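Local coordinates for protein aspartate aminotransferase (Plasmodium falciparum, PDB 3K7Y) that probably catalyses the reversible transfer of an amino group from L-aspartate to 2-oxoglutarate, working as a homodimer with pyridoxal 5'-phosphate as cofactor, at residues I48-V52 with N309-L314; V122-T128 with S175-L179; Y335-L341 with A395-L400. One frame throughout, in Å; residues are numbered along the deposited sequence.

Contact 1. Residues I48-V52 with N309-L314; sequences IFDSV and NWIKEL
The hydroxyl of S51 donates to the carboxylate of E313. S51 OG lies 3.2 Å from E313 OE1 and meets it nearly in line with the C-O bond. L306 O is a weaker, alternative acceptor for the same hydroxyl. The other carboxylate oxygen takes a weak backbone bond, D50 N to E313 OE2, 3.3 Å long. The glutamate chain, extended beyond CG, bridges the long helix 304-335 and the start of helix 50-62, near the wall of the PLP site.

Next to this polar patch lies an aromatic pair. W310 directs the edge of its five-membered ring at the face of F49 in a T-shaped stack, with planes at 76° and centroids 4.5 Å apart. W310 CD1 sits over the centre of the F49 ring. The E313 side chain runs along the rim of that ring, where OE2 comes 3.4 Å from F49 CD1. W310 NE1 is engaged by N250 O, and L300 of helix 291-302 packs against W310 and S51.

E313 thus meets D50 and S51 with both oxygens, one bond weak. The nearby backbone N-H groups would probably stabilise its negative charge, while D50 OD1, 4.6 Å from E313 OE2, would oppose it.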
loop_
_atom_site.group_PDB
_atom_site.type_symbol
_atom_site.label_atom_id
_atom_site.label_comp_id
_atom_site.label_asym_id
_atom_site.label_seq_id
_atom_site.Cartn_x
_atom_site.Cartn_y
_atom_site.Cartn_z
ATOM N N ILE A 48 -20.478 9.307 4.993
ATOM C CA ILE A 48 -19.308 10.166 5.208
ATOM C C ILE A 48 -19.592 11.341 6.151
ATOM O O ILE A 48 -20.610 12.000 6.026
ATOM C CB ILE A 48 -18.644 10.640 3.862
ATOM C CG1 ILE A 48 -17.219 11.180 4.120
ATOM C CG2 ILE A 48 -19.562 11.614 3.083
ATOM C CD1 ILE A 48 -16.159 10.543 3.271
ATOM N N PHE A 49 -18.672 11.590 7.079
ATOM C CA PHE A 49 -18.763 12.704 8.022
ATOM C C PHE A 49 -18.627 14.086 7.364
ATOM O O PHE A 49 -18.345 14.190 6.173
ATOM C CB PHE A 49 -17.681 12.551 9.092
ATOM C CG PHE A 49 -17.864 11.356 9.969
ATOM C CD1 PHE A 49 -18.581 11.451 11.152
ATOM C CD2 PHE A 49 -17.318 10.132 9.615
ATOM C CE1 PHE A 49 -18.754 10.330 11.965
ATOM C CE2 PHE A 49 -17.485 9.017 10.416
ATOM C CZ PHE A 49 -18.195 9.112 11.594
ATOM N N ASP A 50 -18.837 15.142 8.147
ATOM C CA ASP A 50 -18.553 16.502 7.700
ATOM C C ASP A 50 -17.173 16.916 8.182
ATOM O O ASP A 50 -16.437 17.593 7.469
ATOM C CB ASP A 50 -19.613 17.486 8.209
ATOM C CG ASP A 50 -20.835 17.560 7.301
ATOM O OD1 ASP A 50 -21.404 16.504 6.948
ATOM O OD2 ASP A 50 -21.237 18.687 6.950
ATOM N N SER A 51 -16.830 16.494 9.398
ATOM C CA SER A 51 -15.476 16.651 9.936
ATOM C C SER A 51 -14.436 16.187 8.927
ATOM O O SER A 51 -13.425 16.847 8.712
ATOM C CB SER A 51 -15.319 15.847 11.228
ATOM O OG SER A 51 -16.191 16.321 12.236
ATOM N N VAL A 52 -14.707 15.043 8.306
ATOM C CA VAL A 52 -13.815 14.451 7.318
ATOM C C VAL A 52 -13.769 15.256 6.028
ATOM O O VAL A 52 -12.685 15.495 5.496
ATOM C CB VAL A 52 -14.163 12.973 7.047
ATOM C CG1 VAL A 52 -13.612 12.524 5.710
ATOM C CG2 VAL A 52 -13.625 12.095 8.174
ATOM N N ASN A 309 -16.372 17.512 16.880
ATOM C CA ASN A 309 -17.469 17.407 15.923
ATOM C C ASN A 309 -17.554 15.997 15.342
ATOM O O ASN A 309 -18.644 15.504 15.079
ATOM C CB ASN A 309 -17.328 18.464 14.814
ATOM C CG ASN A 309 -18.395 18.346 13.720
ATOM O OD1 ASN A 309 -19.550 17.975 13.972
ATOM N ND2 ASN A 309 -17.999 18.677 12.487
ATOM N N TRP A 310 -16.407 15.344 15.159
ATOM C CA TRP A 310 -16.402 13.970 14.677
ATOM C C TRP A 310 -16.872 13.004 15.751
ATOM O O TRP A 310 -17.864 12.315 15.530
ATOM C CB TRP A 310 -15.041 13.552 14.130
ATOM C CG TRP A 310 -14.906 12.054 13.927
ATOM C CD1 TRP A 310 -15.625 11.268 13.069
ATOM C CD2 TRP A 310 -13.984 11.181 14.591
ATOM N NE1 TRP A 310 -15.215 9.959 13.169
ATOM C CE2 TRP A 310 -14.209 9.880 14.095
ATOM C CE3 TRP A 310 -12.991 11.371 15.562
ATOM C CZ2 TRP A 310 -13.479 8.780 14.536
ATOM C CZ3 TRP A 310 -12.270 10.277 16.001
ATOM C CH2 TRP A 310 -12.517 8.999 15.488
ATOM N N ILE A 311 -16.180 12.954 16.899
ATOM C CA ILE A 311 -16.597 12.112 18.049
ATOM C C ILE A 311 -18.114 12.117 18.284
ATOM O O ILE A 311 -18.714 11.056 18.525
ATOM C CB ILE A 311 -15.926 12.535 19.373
ATOM C CG1 ILE A 311 -14.422 12.335 19.319
ATOM C CG2 ILE A 311 -16.496 11.743 20.551
ATOM C CD1 ILE A 311 -13.692 13.194 20.326
ATOM N N LYS A 312 -18.714 13.309 18.222
ATOM C CA LYS A 312 -20.155 13.466 18.364
ATOM C C LYS A 312 -20.923 12.696 17.286
ATOM O O LYS A 312 -21.683 11.796 17.626
ATOM C CB LYS A 312 -20.565 14.949 18.416
ATOM C CG LYS A 312 -20.496 15.622 19.818
ATOM C CD LYS A 312 -21.680 15.239 20.729
ATOM C CE LYS A 312 -21.773 16.117 21.996
ATOM N NZ LYS A 312 -22.806 17.220 21.958
ATOM N N GLU A 313 -20.719 13.027 16.006
ATOM C CA GLU A 313 -21.376 12.300 14.898
ATOM C C GLU A 313 -21.107 10.798 15.040
ATOM O O GLU A 313 -21.976 9.966 14.751
ATOM C CB GLU A 313 -20.888 12.766 13.516
ATOM C CG GLU A 313 -21.042 14.260 13.168
ATOM C CD GLU A 313 -20.228 14.657 11.915
ATOM O OE1 GLU A 313 -19.248 15.440 12.037
ATOM O OE2 GLU A 313 -20.559 14.168 10.808
ATOM N N LEU A 314 -19.897 10.467 15.495
ATOM C CA LEU A 314 -19.524 9.101 15.786
ATOM C C LEU A 314 -20.399 8.535 16.891
ATOM O O LEU A 314 -20.987 7.469 16.720
ATOM C CB LEU A 314 -18.044 9.004 16.161
ATOM C CG LEU A 314 -17.406 7.620 16.399
ATOM C CD1 LEU A 314 -17.782 7.065 17.794
ATOM C CD2 LEU A 314 -17.712 6.602 15.291
#

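Contact 2. Residues V122-T128 with S175-L179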
loop_
_atom_site.group_PDB
_atom_site.type_symbol
_atom_site.label_atom_id
_atom_site.label_comp_id
_atom_site.label_asym_id
_atom_site.label_seq_id
_atom_site.Cartn_x
_atom_site.Cartn_y
_atom_site.Cartn_z
ATOM N N VAL A 122 8.191 -17.506 15.044
ATOM C CA VAL A 122 6.748 -17.543 15.207
ATOM C C VAL A 122 6.154 -18.545 14.224
ATOM O O VAL A 122 5.983 -18.253 13.043
ATOM C CB VAL A 122 6.126 -16.143 15.090
ATOM C CG1 VAL A 122 4.671 -16.193 15.454
ATOM C CG2 VAL A 122 6.832 -15.169 16.007
ATOM N N GLU A 123 5.849 -19.736 14.724
ATOM C CA GLU A 123 5.455 -20.839 13.861
ATOM C C GLU A 123 3.950 -21.079 13.852
ATOM O O GLU A 123 3.413 -21.712 12.935
ATOM C CB GLU A 123 6.180 -22.116 14.279
ATOM C CG GLU A 123 6.235 -23.156 13.181
ATOM C CD GLU A 123 6.840 -24.458 13.652
ATOM O OE1 GLU A 123 6.104 -25.484 13.699
ATOM O OE2 GLU A 123 8.054 -24.453 13.979
ATOM N N THR A 124 3.278 -20.546 14.867
ATOM C CA THR A 124 1.906 -20.894 15.163
ATOM C C THR A 124 1.193 -19.652 15.647
ATOM O O THR A 124 1.751 -18.893 16.442
ATOM C CB THR A 124 1.888 -21.904 16.307
ATOM O OG1 THR A 124 3.060 -21.702 17.116
ATOM C CG2 THR A 124 1.897 -23.338 15.788
ATOM N N LEU A 125 -0.038 -19.445 15.177
ATOM C CA LEU A 125 -0.885 -18.311 15.603
ATOM C C LEU A 125 -2.250 -18.799 16.004
ATOM O O LEU A 125 -2.872 -19.573 15.276
ATOM C CB LEU A 125 -1.054 -17.275 14.489
ATOM C CG LEU A 125 0.153 -16.404 14.128
ATOM C CD1 LEU A 125 0.266 -16.325 12.642
ATOM C CD2 LEU A 125 0.076 -15.009 14.717
ATOM N N TYR A 126 -2.708 -18.346 17.165
ATOM C CA TYR A 126 -4.045 -18.650 17.619
ATOM C C TYR A 126 -5.044 -17.561 17.242
ATOM O O TYR A 126 -4.747 -16.350 17.290
ATOM C CB TYR A 126 -4.055 -18.926 19.115
ATOM C CG TYR A 126 -3.268 -20.168 19.449
ATOM C CD1 TYR A 126 -3.831 -21.444 19.321
ATOM C CD2 TYR A 126 -1.954 -20.070 19.871
ATOM C CE1 TYR A 126 -3.099 -22.579 19.609
ATOM C CE2 TYR A 126 -1.213 -21.197 20.159
ATOM C CZ TYR A 126 -1.782 -22.448 20.029
ATOM O OH TYR A 126 -0.991 -23.544 20.316
ATOM N N VAL A 127 -6.232 -18.013 16.853
ATOM C CA VAL A 127 -7.274 -17.120 16.408
ATOM C C VAL A 127 -8.566 -17.565 17.102
ATOM O O VAL A 127 -8.738 -18.749 17.352
ATOM C CB VAL A 127 -7.327 -17.136 14.859
ATOM C CG1 VAL A 127 -8.372 -18.081 14.340
ATOM C CG2 VAL A 127 -7.569 -15.772 14.329
ATOM N N THR A 128 -9.452 -16.645 17.471
ATOM C CA THR A 128 -10.660 -17.073 18.211
ATOM C C THR A 128 -11.711 -17.575 17.229
ATOM O O THR A 128 -11.860 -17.012 16.149
ATOM C CB THR A 128 -11.274 -15.968 19.154
ATOM O OG1 THR A 128 -11.620 -14.789 18.410
ATOM C CG2 THR A 128 -10.320 -15.590 20.273
ATOM N N SER A 175 2.173 -17.991 23.599
ATOM C CA SER A 175 1.544 -18.187 22.317
ATOM C C SER A 175 1.110 -16.826 21.814
ATOM O O SER A 175 0.833 -15.907 22.590
ATOM C CB SER A 175 0.351 -19.121 22.419
ATOM O OG SER A 175 0.760 -20.391 22.897
ATOM N N SER A 176 1.086 -16.695 20.501
ATOM C CA SER A 176 0.717 -15.459 19.867
ATOM C C SER A 176 -0.752 -15.585 19.562
ATOM O O SER A 176 -1.173 -16.574 18.958
ATOM C CB SER A 176 1.528 -15.283 18.587
ATOM O OG SER A 176 2.842 -15.794 18.762
ATOM N N VAL A 177 -1.540 -14.606 19.997
ATOM C CA VAL A 177 -2.995 -14.682 19.851
ATOM C C VAL A 177 -3.579 -13.381 19.323
ATOM O O VAL A 177 -3.200 -12.293 19.761
ATOM C CB VAL A 177 -3.699 -15.049 21.183
ATOM C CG1 VAL A 177 -5.204 -15.177 20.986
ATOM C CG2 VAL A 177 -3.146 -16.328 21.736
ATOM N N ILE A 178 -4.514 -13.514 18.384
ATOM C CA ILE A 178 -5.251 -12.382 17.817
ATOM C C ILE A 178 -6.623 -12.254 18.488
ATOM O O ILE A 178 -7.410 -13.198 18.514
ATOM C CB ILE A 178 -5.419 -12.546 16.297
ATOM C CG1 ILE A 178 -4.064 -12.441 15.599
ATOM C CG2 ILE A 178 -6.392 -11.518 15.748
ATOM C CD1 ILE A 178 -3.971 -13.261 14.324
ATOM N N LEU A 179 -6.899 -11.083 19.042
ATOM C CA LEU A 179 -8.155 -10.861 19.722
ATOM C C LEU A 179 -8.877 -9.683 19.126
ATOM O O LEU A 179 -8.282 -8.605 18.883
ATOM C CB LEU A 179 -7.949 -10.622 21.217
ATOM C CG LEU A 179 -7.536 -11.830 22.051
ATOM C CD1 LEU A 179 -7.237 -11.429 23.481
ATOM C CD2 LEU A 179 -8.586 -12.952 22.016
#
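Strands 124-128 and 176-179 run side by side in the same direction, their axes 4.8 Å apart at closest and inclined by 27°. Y126 and V177 are paired in parallel register. The backbone of Y126 makes both bonds: its N donates to S176 O at 3.0 Å, nearly straight at 172°, and its O accepts from I178 N at 3.0 Å. The V177 CA hydrogen also leans on Y126 O, a longer CA-H...O contact.

Side chains alternate between the two faces of the sheet. On one face Y126 packs with V177, CB to CG2 at 3.8 Å. The Y126 ring turns back along its own strand, CG anti to the carbonyl carbon (chi1 -65°), and its CE2 reaches S175 CB at 3.4 Å. On the other face L125 and V127 meet S176 and I178 loosely; V127 CG2 is 4.3 Å from I178 CB. At the far end T128 CG2 meets L179 CD2 at 3.6 Å, the two side chains crossing at about a right angle. T128 OG1 is hydrogen-bonded to Y184 OH.

These are two inner strands of the mixed central sheet of the PLP aminotransferase fold. Strand 145-153 flanks 124-128 on its other edge, and strand 209-214 flanks 176-179. Helices 105-118 and 133-140 cover the face with L125 and I178: L114 and L117 touch L125, H135 touches I178, and I139 touches both.

Contact 3. Residues Y335-L341 with A395-L400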
loop_
_atom_site.group_PDB
_atom_site.type_symbol
_atom_site.label_atom_id
_atom_site.label_comp_id
_atom_site.label_asym_id
_atom_site.label_seq_id
_atom_site.Cartn_x
_atom_site.Cartn_y
_atom_site.Cartn_z
ATOM N N TYR A 335 -43.616 -10.425 12.433
ATOM C CA TYR A 335 -43.956 -11.170 11.209
ATOM C C TYR A 335 -43.924 -12.661 11.404
ATOM O O TYR A 335 -44.730 -13.392 10.831
ATOM C CB TYR A 335 -43.039 -10.785 10.063
ATOM C CG TYR A 335 -43.433 -9.470 9.499
ATOM C CD1 TYR A 335 -44.282 -9.391 8.401
ATOM C CD2 TYR A 335 -43.008 -8.293 10.098
ATOM C CE1 TYR A 335 -44.675 -8.161 7.895
ATOM C CE2 TYR A 335 -43.392 -7.066 9.607
ATOM C CZ TYR A 335 -44.222 -7.003 8.507
ATOM O OH TYR A 335 -44.579 -5.776 8.027
ATOM N N GLN A 336 -42.969 -13.090 12.219
ATOM C CA GLN A 336 -42.908 -14.433 12.757
ATOM C C GLN A 336 -44.287 -15.057 13.041
ATOM O O GLN A 336 -44.520 -16.202 12.665
ATOM C CB GLN A 336 -42.088 -14.392 14.038
ATOM C CG GLN A 336 -41.553 -15.724 14.447
ATOM C CD GLN A 336 -40.997 -15.731 15.841
ATOM O OE1 GLN A 336 -39.935 -16.299 16.073
ATOM N NE2 GLN A 336 -41.712 -15.112 16.785
ATOM N N LYS A 337 -45.175 -14.296 13.700
ATOM C CA LYS A 337 -46.545 -14.713 14.052
ATOM C C LYS A 337 -47.399 -15.134 12.854
ATOM O O LYS A 337 -48.208 -16.064 12.951
ATOM C CB LYS A 337 -47.297 -13.570 14.746
ATOM C CG LYS A 337 -46.862 -13.185 16.148
ATOM C CD LYS A 337 -47.664 -11.958 16.608
ATOM C CE LYS A 337 -46.831 -10.991 17.452
ATOM N NZ LYS A 337 -47.305 -9.584 17.274
ATOM N N LYS A 338 -47.256 -14.412 11.748
ATOM C CA LYS A 338 -47.987 -14.725 10.535
ATOM C C LYS A 338 -47.706 -16.150 10.056
ATOM O O LYS A 338 -48.581 -16.816 9.486
ATOM C CB LYS A 338 -47.671 -13.710 9.429
ATOM C CG LYS A 338 -48.268 -12.329 9.669
ATOM C CD LYS A 338 -48.063 -11.388 8.485
ATOM C CE LYS A 338 -48.677 -10.010 8.787
ATOM N NZ LYS A 338 -48.368 -8.961 7.768
ATOM N N TYR A 339 -46.494 -16.630 10.298
ATOM C CA TYR A 339 -46.118 -17.966 9.841
ATOM C C TYR A 339 -46.132 -18.983 10.990
ATOM O O TYR A 339 -45.748 -20.137 10.813
ATOM C CB TYR A 339 -44.776 -17.912 9.090
ATOM C CG TYR A 339 -44.806 -16.934 7.922
ATOM C CD1 TYR A 339 -45.128 -17.362 6.632
ATOM C CD2 TYR A 339 -44.548 -15.573 8.116
ATOM C CE1 TYR A 339 -45.180 -16.458 5.560
ATOM C CE2 TYR A 339 -44.595 -14.666 7.052
ATOM C CZ TYR A 339 -44.911 -15.114 5.780
ATOM O OH TYR A 339 -44.962 -14.217 4.735
ATOM N N ASN A 340 -46.622 -18.539 12.149
ATOM C CA ASN A 340 -46.631 -19.298 13.407
ATOM C C ASN A 340 -45.280 -19.918 13.815
ATOM O O ASN A 340 -45.207 -21.064 14.257
ATOM C CB ASN A 340 -47.831 -20.273 13.470
ATOM C CG ASN A 340 -47.475 -21.721 13.113
ATOM O OD1 ASN A 340 -46.447 -22.008 12.494
ATOM N ND2 ASN A 340 -48.343 -22.644 13.515
ATOM N N LEU A 341 -44.213 -19.129 13.679
ATOM C CA LEU A 341 -42.858 -19.552 14.032
ATOM C C LEU A 341 -42.568 -19.178 15.470
ATOM O O LEU A 341 -43.192 -18.267 16.004
ATOM C CB LEU A 341 -41.830 -18.897 13.113
ATOM C CG LEU A 341 -41.907 -19.121 11.599
ATOM C CD1 LEU A 341 -41.217 -17.979 10.879
ATOM C CD2 LEU A 341 -41.318 -20.463 11.184
ATOM N N ALA A 395 -37.987 -8.511 6.870
ATOM C CA ALA A 395 -38.402 -9.327 8.000
ATOM C C ALA A 395 -39.424 -10.349 7.550
ATOM O O ALA A 395 -39.340 -11.524 7.920
ATOM C CB ALA A 395 -38.956 -8.448 9.115
ATOM N N ASP A 396 -40.366 -9.894 6.731
ATOM C CA ASP A 396 -41.310 -10.777 6.075
ATOM C C ASP A 396 -40.580 -11.903 5.341
ATOM O O ASP A 396 -40.718 -13.066 5.709
ATOM C CB ASP A 396 -42.208 -9.986 5.123
ATOM C CG ASP A 396 -43.205 -10.859 4.390
ATOM O OD1 ASP A 396 -43.340 -12.065 4.709
ATOM O OD2 ASP A 396 -43.859 -10.325 3.482
ATOM N N LYS A 397 -39.783 -11.558 4.335
ATOM C CA LYS A 397 -39.112 -12.567 3.517
ATOM C C LYS A 397 -38.273 -13.585 4.303
ATOM O O LYS A 397 -38.170 -14.747 3.896
ATOM C CB LYS A 397 -38.276 -11.913 2.416
ATOM C CG LYS A 397 -39.095 -11.282 1.271
ATOM C CD LYS A 397 -40.138 -12.244 0.707
ATOM C CE LYS A 397 -40.966 -11.608 -0.393
ATOM N NZ LYS A 397 -41.876 -10.546 0.120
ATOM N N ILE A 398 -37.691 -13.144 5.423
ATOM C CA ILE A 398 -36.913 -13.995 6.329
ATOM C C ILE A 398 -37.788 -15.059 6.956
ATOM O O ILE A 398 -37.406 -16.223 7.052
ATOM C CB ILE A 398 -36.282 -13.170 7.467
ATOM C CG1 ILE A 398 -34.995 -12.483 6.993
ATOM C CG2 ILE A 398 -35.970 -14.059 8.672
ATOM C CD1 ILE A 398 -34.236 -11.745 8.097
ATOM N N CYS A 399 -38.966 -14.638 7.399
ATOM C CA CYS A 399 -39.931 -15.542 7.993
ATOM C C CYS A 399 -40.507 -16.433 6.904
ATOM O O CYS A 399 -40.429 -17.652 7.001
ATOM C CB CYS A 399 -41.022 -14.745 8.708
ATOM S SG CYS A 399 -40.397 -13.735 10.113
ATOM N N LEU A 400 -41.053 -15.819 5.854
ATOM C CA LEU A 400 -41.584 -16.549 4.694
ATOM C C LEU A 400 -40.597 -17.628 4.312
ATOM O O LEU A 400 -40.931 -18.821 4.196
ATOM C CB LEU A 400 -41.779 -15.598 3.501
ATOM C CG LEU A 400 -42.648 -16.067 2.325
ATOM C CD1 LEU A 400 -43.063 -14.883 1.445
ATOM C CD2 LEU A 400 -41.961 -17.138 1.496
#
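Y335, near the C-terminal end of the long helix 304-335, lays its ring against helix 390-403. Its CD1 is 3.9 Å from D396 CB, and the backbone N of D396 stands over one ring face, towards the rim. A395 CB touches the same ring obliquely, at CD2.

Q336 follows with its backbone against the thiol of C399; its N lies 3.4 Å from C399 SG. The sulfur is anti to the carbonyl carbon of C399 (chi1 -63°), which turns it this way. The Q336 side chain heads away from helix 390-403, and its OE1 accepts from Y343 N. The backbone O of Q336 is gripped by two backbone donors, Y339 N and L341 N, from opposite faces of its plane.

The bond from L341 N, together with N340 N to K337 O and the left-handed backbone of N340, makes a Schellman motif. This turn presents Y339 and L341 to the helix. Y339 lies across the backbone of 399-400. L400 N stands over the ring centre, and L400 CA makes a CH-pi contact 4.0 Å from the centroid, 22° off the normal. Y339 CD2 packs on C399 CB. Y339 OH donates to D396 OD1 at 2.7 Å, and the oxygen receives it on its syn lone pair. L341 closes the patch, CD1 to C399 CB at 3.9 Å.

The contact ties the end of helix 304-335 and the turn after it to helix 390-403 near the C-terminus, away from the cofactor. The Y339 ring is fixed at its face by helix backbone and at its hydroxyl by a carboxylate. D396 may be kept charged by this bond and by K397, whose NZ makes a long salt bridge to OD2. Most of the remaining contact is apolar, with C399 touching Y335, Q336, Y339 and L341.

Helix 304-335 links two of the sites: contact 1 sits near its beginning and contact 3 begins near its other end, with centres about 38 Å apart. Contact 2 lies in the central sheet, on the opposite side of the chain's centre from contact 1, at about 35 Å between centres. In sequence it is nested inside the loop that contact 1 closes. None of the three touches another. Contact 2 comes closest to the cofactor: the I178 side chain is about 8 Å from a bound PLP. In contact 1 the L314 side chain is about 8 Å from those of the PLP-binding residues K249 and Y216. Contact 3 lies away from the cofactor site.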